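Local coordinates for magnesium transporter (Enterococcus faecalis, PDB 2OUX), which transports magnesium ions across the cell membrane as a homodimer, and is represented here by its cytosolic part, comprising the N domain and the paired CBS domains, at the interface of chains A and B. Residues are numbered along the deposited sequence; one frame, centred on the assembly and turned at random. Chains: chain A/B, Magnesium transporter.

The interface of chains A and B. Residues chain A 174, 190-192, 233; chain B 173-174, 191.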
loop_
_atom_site.group_PDB
_atom_site.type_symbol
_atom_site.label_atom_id
_atom_site.label_comp_id
_atom_site.label_asym_id
_atom_site.label_seq_id
_atom_site.Cartn_x
_atom_site.Cartn_y
_atom_site.Cartn_z
ATOM N N TYR A 174 6.527 5.218 -2.991
ATOM C CA TYR A 174 5.691 5.825 -1.966
ATOM C C TYR A 174 6.381 6.012 -0.633
ATOM O O TYR A 174 5.862 6.662 0.266
ATOM C CB TYR A 174 4.370 5.060 -1.846
ATOM C CG TYR A 174 3.562 5.215 -3.130
ATOM C CD1 TYR A 174 3.644 6.393 -3.873
ATOM C CD2 TYR A 174 2.766 4.185 -3.620
ATOM C CE1 TYR A 174 2.963 6.542 -5.086
ATOM C CE2 TYR A 174 2.075 4.321 -4.833
ATOM C CZ TYR A 174 2.182 5.507 -5.562
ATOM O OH TYR A 174 1.528 5.649 -6.766
ATOM N N SER A 190 7.791 9.618 3.606
ATOM C CA SER A 190 6.743 9.138 2.712
ATOM C C SER A 190 6.604 10.135 1.576
ATOM O O SER A 190 6.913 11.316 1.737
ATOM C CB SER A 190 5.410 9.033 3.446
ATOM O OG SER A 190 4.965 10.321 3.826
ATOM N N LEU A 191 6.144 9.670 0.426
ATOM C CA LEU A 191 5.992 10.572 -0.702
ATOM C C LEU A 191 4.949 11.644 -0.382
ATOM O O LEU A 191 5.092 12.803 -0.785
ATOM C CB LEU A 191 5.584 9.806 -1.961
ATOM C CG LEU A 191 5.486 10.701 -3.199
ATOM C CD1 LEU A 191 6.821 11.429 -3.413
ATOM C CD2 LEU A 191 5.134 9.861 -4.411
ATOM N N ARG A 192 3.911 11.259 0.355
ATOM C CA ARG A 192 2.863 12.202 0.715
ATOM C C ARG A 192 3.355 13.334 1.624
ATOM O O ARG A 192 2.748 14.397 1.664
ATOM C CB ARG A 192 1.676 11.478 1.363
ATOM C CG ARG A 192 1.926 10.847 2.732
ATOM C CD ARG A 192 0.692 10.037 3.193
ATOM N NE ARG A 192 -0.481 10.878 3.432
ATOM C CZ ARG A 192 -1.723 10.423 3.584
ATOM N NH1 ARG A 192 -1.975 9.122 3.524
ATOM N NH2 ARG A 192 -2.716 11.271 3.793
ATOM N N LEU A 233 2.895 -0.001 3.622
ATOM C CA LEU A 233 2.721 -0.646 2.325
ATOM C C LEU A 233 4.058 -1.268 1.936
ATOM O O LEU A 233 4.168 -1.980 0.940
ATOM C CB LEU A 233 2.247 0.372 1.282
ATOM C CG LEU A 233 3.112 1.612 1.046
ATOM C CD1 LEU A 233 4.225 1.287 0.043
ATOM C CD2 LEU A 233 2.230 2.735 0.508
ATOM N N ILE B 173 -3.434 9.260 -0.767
ATOM C CA ILE B 173 -3.396 10.089 -1.972
ATOM C C ILE B 173 -2.635 9.359 -3.059
ATOM O O ILE B 173 -2.337 9.934 -4.100
ATOM C CB ILE B 173 -2.703 11.483 -1.769
ATOM C CG1 ILE B 173 -1.239 11.324 -1.341
ATOM C CG2 ILE B 173 -3.506 12.315 -0.783
ATOM C CD1 ILE B 173 -1.087 10.974 0.106
ATOM N N TYR B 174 -2.330 8.086 -2.827
ATOM C CA TYR B 174 -1.577 7.326 -3.812
ATOM C C TYR B 174 -2.380 6.850 -5.018
ATOM O O TYR B 174 -1.816 6.532 -6.072
ATOM C CB TYR B 174 -0.835 6.193 -3.114
ATOM C CG TYR B 174 0.162 6.738 -2.111
ATOM C CD1 TYR B 174 0.812 7.949 -2.345
ATOM C CD2 TYR B 174 0.470 6.043 -0.935
ATOM C CE1 TYR B 174 1.743 8.458 -1.441
ATOM C CE2 TYR B 174 1.400 6.545 -0.019
ATOM C CZ TYR B 174 2.036 7.758 -0.285
ATOM O OH TYR B 174 2.979 8.256 0.586
ATOM N N LEU B 191 -0.629 8.408 -7.960
ATOM C CA LEU B 191 0.221 9.574 -7.748
ATOM C C LEU B 191 1.526 9.345 -8.499
ATOM O O LEU B 191 2.159 10.293 -8.982
ATOM C CB LEU B 191 0.507 9.793 -6.254
ATOM C CG LEU B 191 1.595 10.831 -5.927
ATOM C CD1 LEU B 191 1.271 12.184 -6.584
ATOM C CD2 LEU B 191 1.729 10.979 -4.419
HETATM O O HOH W 1 3.483 6.265 2.402
#
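A:Tyr174 and B:Tyr174 lie face to face where the CBS regions of the two subunits meet in the MgtE homodimer. Their ring centroids are 4.1 Å apart and the planes differ by 7°, which defines a parallel stack. The side chains run past each other in opposite directions: each CG sits over the centre of the partner ring, and each hydroxyl points back toward the other subunit's backbone. In both chains CG stands anti to the carbonyl carbon and beside the backbone N (chi1 -62° in B:Tyr174), a matched setting that lets the two rings overlap in this antiparallel way.

Polar contacts gather at the tip of B:Tyr174. Its phenolic OH accepts a hydrogen bond from the backbone N of A:Arg192, 3.2 Å long and moderately bent at 152°. This N-H belongs to the first turn of helix 191-194 and lies in plane at the ring edge. Water 1, also in that plane, is 2.7 Å from B:Tyr174 OH and links it to the carbonyl O of A:Tyr174. The two partners fix the position of the phenol tip and may orient its hydroxyl hydrogen; turning of the ring itself is resisted by the stack on A:Tyr174 and by B:Leu191 CD2 at the ring edge.

Apolar packing closes the flanks. A:Leu191 and B:Leu191 meet tip to tip, CD2 to CD2 at 3.6 Å, and A:Leu191 CD2 likewise borders the edge of its own chain's tyrosine ring. B:Ile173 CD1 sits 3.4 Å above the guanidinium plane of A:Arg192, offset toward the rim; the approach of B:Ile173 CD1 to A:Arg192 CB is too short to be reliable. A:Leu233 crosses B:Tyr174 at about a right angle, its CD2 3.9 Å from B:Tyr174 CE2.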